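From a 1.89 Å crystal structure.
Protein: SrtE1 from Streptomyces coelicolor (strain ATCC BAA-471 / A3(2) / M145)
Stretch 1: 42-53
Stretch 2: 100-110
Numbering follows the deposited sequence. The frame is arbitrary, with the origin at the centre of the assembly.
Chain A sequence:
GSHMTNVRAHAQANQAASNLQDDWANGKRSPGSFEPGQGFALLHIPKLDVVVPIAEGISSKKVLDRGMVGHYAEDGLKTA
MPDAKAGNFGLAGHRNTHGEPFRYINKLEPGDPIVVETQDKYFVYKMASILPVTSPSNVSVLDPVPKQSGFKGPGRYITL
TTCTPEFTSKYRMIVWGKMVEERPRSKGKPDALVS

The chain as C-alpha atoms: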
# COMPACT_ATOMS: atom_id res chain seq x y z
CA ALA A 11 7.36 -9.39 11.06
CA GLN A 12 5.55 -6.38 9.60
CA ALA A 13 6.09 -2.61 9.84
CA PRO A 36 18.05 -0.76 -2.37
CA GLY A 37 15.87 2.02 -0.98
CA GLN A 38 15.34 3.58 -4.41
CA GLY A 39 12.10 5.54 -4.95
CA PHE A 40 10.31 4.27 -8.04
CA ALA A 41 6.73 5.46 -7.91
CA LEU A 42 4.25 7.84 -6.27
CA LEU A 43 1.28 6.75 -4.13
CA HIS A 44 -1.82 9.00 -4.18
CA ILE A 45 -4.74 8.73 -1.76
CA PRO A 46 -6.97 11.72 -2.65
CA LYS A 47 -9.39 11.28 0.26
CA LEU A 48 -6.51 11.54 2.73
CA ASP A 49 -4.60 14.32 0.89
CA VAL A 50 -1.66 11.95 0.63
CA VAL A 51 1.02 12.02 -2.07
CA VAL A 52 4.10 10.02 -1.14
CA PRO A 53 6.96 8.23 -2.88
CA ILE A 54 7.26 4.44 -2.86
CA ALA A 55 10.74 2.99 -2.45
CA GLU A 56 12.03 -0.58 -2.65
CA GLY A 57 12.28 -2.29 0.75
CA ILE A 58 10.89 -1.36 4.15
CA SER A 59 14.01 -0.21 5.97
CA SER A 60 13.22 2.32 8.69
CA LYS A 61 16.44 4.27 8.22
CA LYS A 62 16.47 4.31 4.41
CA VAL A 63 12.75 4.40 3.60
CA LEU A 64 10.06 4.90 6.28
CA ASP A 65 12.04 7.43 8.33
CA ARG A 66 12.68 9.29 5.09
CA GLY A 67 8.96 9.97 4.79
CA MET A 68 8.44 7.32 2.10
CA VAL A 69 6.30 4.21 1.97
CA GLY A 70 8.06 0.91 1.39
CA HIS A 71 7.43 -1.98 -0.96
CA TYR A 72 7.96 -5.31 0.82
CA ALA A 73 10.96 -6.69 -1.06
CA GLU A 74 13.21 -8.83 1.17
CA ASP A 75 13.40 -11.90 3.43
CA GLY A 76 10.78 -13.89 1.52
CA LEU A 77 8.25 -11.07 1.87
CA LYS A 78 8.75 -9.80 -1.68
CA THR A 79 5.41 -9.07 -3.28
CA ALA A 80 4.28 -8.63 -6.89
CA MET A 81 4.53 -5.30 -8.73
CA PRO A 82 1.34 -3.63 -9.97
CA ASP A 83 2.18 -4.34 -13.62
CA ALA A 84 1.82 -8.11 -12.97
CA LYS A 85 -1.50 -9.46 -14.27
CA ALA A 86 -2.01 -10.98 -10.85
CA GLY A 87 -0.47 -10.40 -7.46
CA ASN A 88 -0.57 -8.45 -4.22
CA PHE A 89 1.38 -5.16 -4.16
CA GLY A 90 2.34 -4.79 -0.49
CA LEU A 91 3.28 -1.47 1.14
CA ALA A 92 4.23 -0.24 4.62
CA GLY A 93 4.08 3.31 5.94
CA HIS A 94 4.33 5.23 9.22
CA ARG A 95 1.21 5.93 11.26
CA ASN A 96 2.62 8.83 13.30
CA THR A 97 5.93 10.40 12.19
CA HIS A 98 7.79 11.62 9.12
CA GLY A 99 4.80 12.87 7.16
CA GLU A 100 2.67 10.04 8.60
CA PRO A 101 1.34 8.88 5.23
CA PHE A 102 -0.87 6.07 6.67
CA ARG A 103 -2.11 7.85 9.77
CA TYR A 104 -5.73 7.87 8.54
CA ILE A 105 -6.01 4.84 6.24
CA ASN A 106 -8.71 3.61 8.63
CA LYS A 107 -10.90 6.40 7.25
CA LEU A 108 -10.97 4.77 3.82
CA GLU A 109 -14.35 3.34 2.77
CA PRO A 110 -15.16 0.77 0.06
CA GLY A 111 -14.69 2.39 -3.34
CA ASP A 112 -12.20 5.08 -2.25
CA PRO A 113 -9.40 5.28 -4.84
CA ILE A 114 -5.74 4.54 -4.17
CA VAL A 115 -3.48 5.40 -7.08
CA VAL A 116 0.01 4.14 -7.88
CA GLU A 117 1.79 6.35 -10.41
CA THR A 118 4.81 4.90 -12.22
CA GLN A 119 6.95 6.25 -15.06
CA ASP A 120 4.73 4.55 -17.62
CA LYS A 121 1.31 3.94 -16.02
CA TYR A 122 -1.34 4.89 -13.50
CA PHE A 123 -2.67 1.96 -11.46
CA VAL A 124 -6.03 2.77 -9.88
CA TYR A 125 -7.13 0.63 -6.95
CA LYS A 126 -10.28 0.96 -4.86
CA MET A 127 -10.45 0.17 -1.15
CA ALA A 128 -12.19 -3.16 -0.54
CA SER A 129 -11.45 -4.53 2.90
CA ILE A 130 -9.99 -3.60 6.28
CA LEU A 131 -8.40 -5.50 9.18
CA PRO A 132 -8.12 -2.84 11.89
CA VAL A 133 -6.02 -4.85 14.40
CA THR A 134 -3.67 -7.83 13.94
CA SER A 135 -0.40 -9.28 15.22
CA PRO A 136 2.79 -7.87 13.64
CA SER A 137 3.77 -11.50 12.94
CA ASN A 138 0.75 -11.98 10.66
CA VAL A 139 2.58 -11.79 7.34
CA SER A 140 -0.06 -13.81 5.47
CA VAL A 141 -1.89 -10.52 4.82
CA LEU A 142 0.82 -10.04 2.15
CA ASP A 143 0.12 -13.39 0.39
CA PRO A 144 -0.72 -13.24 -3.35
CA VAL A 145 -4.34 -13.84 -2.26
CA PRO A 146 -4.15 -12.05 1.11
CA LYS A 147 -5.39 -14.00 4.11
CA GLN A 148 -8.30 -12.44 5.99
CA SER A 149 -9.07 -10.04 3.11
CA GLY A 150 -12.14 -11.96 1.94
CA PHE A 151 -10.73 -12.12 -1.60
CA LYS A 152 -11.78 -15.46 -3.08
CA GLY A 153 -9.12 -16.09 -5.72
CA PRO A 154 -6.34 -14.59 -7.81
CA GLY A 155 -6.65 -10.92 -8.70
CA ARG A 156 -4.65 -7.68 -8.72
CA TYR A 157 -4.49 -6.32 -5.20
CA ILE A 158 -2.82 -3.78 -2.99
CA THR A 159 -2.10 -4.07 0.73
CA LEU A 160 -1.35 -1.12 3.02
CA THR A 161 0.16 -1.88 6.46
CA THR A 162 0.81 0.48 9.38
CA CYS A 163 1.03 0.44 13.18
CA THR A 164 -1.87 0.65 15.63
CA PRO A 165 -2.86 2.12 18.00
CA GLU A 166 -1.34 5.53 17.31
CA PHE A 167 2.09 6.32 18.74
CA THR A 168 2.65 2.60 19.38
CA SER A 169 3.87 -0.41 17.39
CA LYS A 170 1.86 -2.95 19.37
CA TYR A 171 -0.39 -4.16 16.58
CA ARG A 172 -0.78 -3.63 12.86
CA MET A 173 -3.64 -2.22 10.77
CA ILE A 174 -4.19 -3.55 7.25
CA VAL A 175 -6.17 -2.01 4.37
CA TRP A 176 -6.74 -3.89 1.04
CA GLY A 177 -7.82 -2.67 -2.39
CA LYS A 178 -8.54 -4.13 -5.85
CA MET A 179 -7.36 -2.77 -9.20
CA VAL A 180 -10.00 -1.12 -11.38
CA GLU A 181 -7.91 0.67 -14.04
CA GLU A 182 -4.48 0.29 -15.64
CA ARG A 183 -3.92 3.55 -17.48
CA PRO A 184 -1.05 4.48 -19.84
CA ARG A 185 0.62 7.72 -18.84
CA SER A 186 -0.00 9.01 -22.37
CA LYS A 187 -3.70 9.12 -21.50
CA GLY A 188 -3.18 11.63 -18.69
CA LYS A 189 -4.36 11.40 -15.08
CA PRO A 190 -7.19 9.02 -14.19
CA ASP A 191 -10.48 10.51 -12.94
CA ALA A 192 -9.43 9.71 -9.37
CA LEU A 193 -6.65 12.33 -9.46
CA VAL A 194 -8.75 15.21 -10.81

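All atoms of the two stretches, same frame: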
# COMPACT_ATOMS: atom_id res chain seq x y z
N LEU A 42 4.96 6.95 -7.19
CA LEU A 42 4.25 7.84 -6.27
C LEU A 42 2.90 7.21 -5.89
O LEU A 42 2.17 6.72 -6.75
CB LEU A 42 4.01 9.21 -6.90
CG LEU A 42 5.06 10.32 -6.70
CD1 LEU A 42 4.64 11.55 -7.48
CD2 LEU A 42 5.23 10.66 -5.23
N LEU A 43 2.58 7.22 -4.60
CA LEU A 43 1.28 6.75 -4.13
C LEU A 43 0.36 7.95 -3.84
O LEU A 43 0.75 8.86 -3.11
CB LEU A 43 1.43 5.90 -2.88
CG LEU A 43 0.14 5.26 -2.35
CD1 LEU A 43 -0.28 4.11 -3.26
CD2 LEU A 43 0.33 4.77 -0.92
N HIS A 44 -0.85 7.93 -4.40
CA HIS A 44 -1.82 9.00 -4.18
C HIS A 44 -3.04 8.43 -3.47
O HIS A 44 -3.59 7.43 -3.90
CB HIS A 44 -2.29 9.65 -5.49
CG HIS A 44 -1.18 10.19 -6.34
ND1 HIS A 44 -0.93 11.54 -6.46
CD2 HIS A 44 -0.29 9.57 -7.16
CE1 HIS A 44 0.08 11.73 -7.29
NE2 HIS A 44 0.49 10.55 -7.73
N ILE A 45 -3.46 9.07 -2.39
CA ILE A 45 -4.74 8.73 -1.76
C ILE A 45 -5.49 10.03 -1.57
O ILE A 45 -5.36 10.68 -0.52
CB ILE A 45 -4.57 7.98 -0.42
CG1 ILE A 45 -3.48 6.91 -0.54
CG2 ILE A 45 -5.88 7.31 0.01
CD1 ILE A 45 -3.24 6.16 0.74
N PRO A 46 -6.27 10.43 -2.58
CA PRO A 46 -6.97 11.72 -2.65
C PRO A 46 -7.85 12.02 -1.44
O PRO A 46 -7.91 13.17 -1.03
CB PRO A 46 -7.82 11.59 -3.92
CG PRO A 46 -7.03 10.68 -4.78
CD PRO A 46 -6.42 9.67 -3.84
N LYS A 47 -8.51 11.02 -0.88
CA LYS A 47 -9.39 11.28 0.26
C LYS A 47 -8.59 11.75 1.47
O LYS A 47 -9.09 12.53 2.29
CB LYS A 47 -10.20 10.04 0.63
CG LYS A 47 -11.24 10.28 1.71
CD LYS A 47 -11.99 8.99 2.00
CE LYS A 47 -13.16 9.19 2.95
NZ LYS A 47 -13.78 7.87 3.26
N LEU A 48 -7.36 11.27 1.58
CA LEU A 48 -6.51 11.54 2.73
C LEU A 48 -5.50 12.68 2.48
O LEU A 48 -4.68 12.98 3.34
CB LEU A 48 -5.77 10.26 3.14
CG LEU A 48 -6.60 8.98 3.23
CD1 LEU A 48 -5.77 7.81 3.76
CD2 LEU A 48 -7.84 9.18 4.08
N ASP A 49 -5.55 13.29 1.29
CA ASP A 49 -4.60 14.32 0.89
C ASP A 49 -3.16 13.82 1.01
O ASP A 49 -2.27 14.52 1.50
CB ASP A 49 -4.80 15.58 1.73
CG ASP A 49 -6.16 16.21 1.48
OD1 ASP A 49 -6.56 16.29 0.30
OD2 ASP A 49 -6.83 16.61 2.46
N VAL A 50 -2.96 12.60 0.56
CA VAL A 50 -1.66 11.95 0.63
C VAL A 50 -1.04 11.82 -0.77
O VAL A 50 -1.67 11.30 -1.69
CB VAL A 50 -1.77 10.54 1.28
CG1 VAL A 50 -0.56 9.68 0.93
CG2 VAL A 50 -1.93 10.67 2.78
N VAL A 51 0.18 12.33 -0.91
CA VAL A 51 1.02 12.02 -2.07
C VAL A 51 2.41 11.68 -1.51
O VAL A 51 3.00 12.49 -0.80
CB VAL A 51 1.11 13.17 -3.08
CG1 VAL A 51 2.02 12.76 -4.25
CG2 VAL A 51 -0.26 13.54 -3.58
N VAL A 52 2.91 10.49 -1.83
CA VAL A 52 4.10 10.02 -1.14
C VAL A 52 4.86 9.01 -1.99
O VAL A 52 4.26 8.15 -2.63
CB VAL A 52 3.74 9.41 0.22
CG1 VAL A 52 2.80 8.18 0.07
CG2 VAL A 52 5.00 9.04 1.01
N PRO A 53 6.19 9.13 -2.01
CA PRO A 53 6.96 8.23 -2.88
C PRO A 53 6.99 6.82 -2.33
O PRO A 53 6.96 6.63 -1.11
CB PRO A 53 8.36 8.86 -2.90
CG PRO A 53 8.18 10.28 -2.31
CD PRO A 53 7.05 10.12 -1.35
N GLU A 100 3.73 10.98 8.21
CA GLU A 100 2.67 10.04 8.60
C GLU A 100 1.68 9.76 7.47
O GLU A 100 0.49 10.09 7.56
CB GLU A 100 1.93 10.55 9.84
CG GLU A 100 1.81 12.05 9.91
CD GLU A 100 1.42 12.53 11.30
OE1 GLU A 100 0.43 13.29 11.40
OE2 GLU A 100 2.09 12.15 12.28
N PRO A 101 2.18 9.14 6.40
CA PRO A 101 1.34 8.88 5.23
C PRO A 101 0.13 7.98 5.53
O PRO A 101 -0.94 8.19 4.94
CB PRO A 101 2.30 8.21 4.24
CG PRO A 101 3.45 7.72 5.09
CD PRO A 101 3.55 8.65 6.25
N PHE A 102 0.26 7.00 6.42
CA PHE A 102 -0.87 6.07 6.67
C PHE A 102 -1.61 6.34 7.97
O PHE A 102 -2.33 5.48 8.50
CB PHE A 102 -0.38 4.63 6.67
CG PHE A 102 0.04 4.12 5.31
CD1 PHE A 102 -0.18 4.86 4.17
CD2 PHE A 102 0.66 2.88 5.19
CE1 PHE A 102 0.21 4.38 2.92
CE2 PHE A 102 1.06 2.39 3.94
CZ PHE A 102 0.83 3.15 2.80
N ARG A 103 -1.45 7.54 8.51
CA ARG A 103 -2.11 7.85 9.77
C ARG A 103 -3.64 7.65 9.72
O ARG A 103 -4.24 7.20 10.70
CB ARG A 103 -1.81 9.28 10.19
CG ARG A 103 -2.37 9.59 11.56
CD ARG A 103 -1.94 10.94 12.07
NE ARG A 103 -2.39 11.12 13.45
CZ ARG A 103 -2.16 12.20 14.18
NH1 ARG A 103 -1.49 13.23 13.67
NH2 ARG A 103 -2.62 12.25 15.42
N TYR A 104 -4.26 7.97 8.59
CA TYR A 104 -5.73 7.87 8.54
C TYR A 104 -6.26 6.87 7.50
O TYR A 104 -7.35 7.05 6.96
CB TYR A 104 -6.33 9.24 8.26
CG TYR A 104 -6.04 10.25 9.35
CD1 TYR A 104 -6.68 10.18 10.58
CD2 TYR A 104 -5.11 11.26 9.15
CE1 TYR A 104 -6.42 11.11 11.58
CE2 TYR A 104 -4.83 12.19 10.14
CZ TYR A 104 -5.49 12.11 11.35
OH TYR A 104 -5.20 13.03 12.32
N ILE A 105 -5.51 5.81 7.22
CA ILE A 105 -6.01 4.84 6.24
C ILE A 105 -7.23 4.10 6.78
O ILE A 105 -7.96 3.48 6.02
CB ILE A 105 -4.92 3.81 5.78
CG1 ILE A 105 -4.45 2.91 6.92
CG2 ILE A 105 -3.75 4.54 5.11
CD1 ILE A 105 -3.54 1.72 6.44
N ASN A 106 -7.50 4.20 8.09
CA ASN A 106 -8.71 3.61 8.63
C ASN A 106 -9.94 4.45 8.33
O ASN A 106 -11.04 4.09 8.72
CB ASN A 106 -8.59 3.38 10.14
CG ASN A 106 -8.35 4.66 10.91
OD1 ASN A 106 -7.81 5.63 10.38
ND2 ASN A 106 -8.72 4.65 12.18
N LYS A 107 -9.76 5.58 7.64
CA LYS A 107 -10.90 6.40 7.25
C LYS A 107 -11.33 6.11 5.81
O LYS A 107 -12.31 6.66 5.31
CB LYS A 107 -10.58 7.88 7.42
CG LYS A 107 -10.40 8.29 8.87
CD LYS A 107 -11.61 7.88 9.71
CE LYS A 107 -11.47 8.32 11.17
NZ LYS A 107 -12.49 7.68 12.05
N LEU A 108 -10.59 5.23 5.15
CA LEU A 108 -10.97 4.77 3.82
C LEU A 108 -12.24 3.91 3.88
O LEU A 108 -12.40 3.09 4.78
CB LEU A 108 -9.84 3.98 3.20
CG LEU A 108 -8.64 4.88 2.87
CD1 LEU A 108 -7.51 4.08 2.25
CD2 LEU A 108 -9.10 6.01 1.96
N GLU A 109 -13.11 4.10 2.90
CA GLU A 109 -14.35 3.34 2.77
C GLU A 109 -14.36 2.63 1.43
O GLU A 109 -13.68 3.07 0.50
CB GLU A 109 -15.55 4.28 2.88
CG GLU A 109 -15.69 4.91 4.25
CD GLU A 109 -16.82 5.92 4.31
OE1 GLU A 109 -17.20 6.46 3.26
OE2 GLU A 109 -17.32 6.16 5.43
N PRO A 110 -15.13 1.53 1.31
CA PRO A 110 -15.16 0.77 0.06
C PRO A 110 -15.41 1.65 -1.16
O PRO A 110 -16.38 2.39 -1.19
CB PRO A 110 -16.31 -0.21 0.28
CG PRO A 110 -16.26 -0.47 1.75
CD PRO A 110 -15.94 0.89 2.35

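This is a mainly apolar contact in which one side of a beta hairpin packs against a coiled, turn-rich segment, with a single lysine adding the polar links at one end. The two stretches together bury 496 Å² of surface.

Stretch 1 forms the hairpin. Strand 42-45 pairs with strand 50-53 through backbone hydrogen bonds. Leu-43 N donates to Val-52 O at 2.8 Å, and Val-52 N returns to Leu-43 O at 3.0 Å. Nearer the turn, Ile-45 N donates to Val-50 O at 2.9 Å. Side chains alternate along a strand, so Leu-43, Ile-45, Val-50 and Val-52 all point toward stretch 2. Val-51 points away and makes no contact.

Stretch 2 has no strand to add to this sheet. It runs through two type I turns, Glu-100 to Arg-103 and Phe-102 to Ile-105, and a 3-10 segment that includes residues 105-107. No backbone-to-backbone hydrogen bond joins the stretches. The contact therefore depends on side chains.

Pro-101 meets the second strand. Its CB lies 4.2 Å from Val-52 CG1. Val-50 CG2 comes to 3.4 Å from Pro-101 O, a close approach of a methyl to a carbonyl and not a hydrogen bond.

Phe-102 starts in the wrong direction. Its CA-to-CB bond points away from the hairpin, but the end of the side chain comes nearer. Leu-43 CD2 sits at the ring edge, near its plane, 3.9 Å from Phe-102 CE1. Ile-45 CD1 is more distant, 4.5 Å from the same Phe-102 CE1. Leu-43, Ile-45 and Phe-102 are all buried.

Leu-48, in the hairpin loop, reaches several residues of stretch 2. Its CD1 is 4.1 Å from Ile-105 CG2. Its CD2 is 3.6 Å from Tyr-104 O and 4.0 Å from Leu-108 CD2. Both Leu-48 methyls lie close to the carbonyl oxygen of Tyr-104. The Tyr-104 ring adds little here, because the end of that side chain leads away.

Leu-108 leaves its backbone sideways, and its end comes nearer to the hairpin. Leu-108 CD2 also lies 4.0 Å from Ile-45 CG2 and 4.2 Å from Lys-47 CD. One methyl thus touches three residues of stretch 1.

Lys-47 supplies the polar part. Its side chain is fully extended, with all four chi angles t, which carries the amine out to stretch 2. Lys-47 NZ donates a hydrogen bond to Lys-107 O at 2.8 Å, the only hydrogen bond across the contact. The acceptor is a main-chain carbonyl, so the side chain of Lys-107 is not needed for it. Lys-47 NZ also makes a long salt bridge to Glu-109 OE1, at 3.7 Å. Lys-47 is exposed, so these links lie at the surface, while its aliphatic part packs on Leu-108.

Within stretch 2, Arg-103 NH1 forms a salt bridge with Glu-100 OE1 at 3.0 Å. It ties the two end residues of the first turn together and takes no part in the contact.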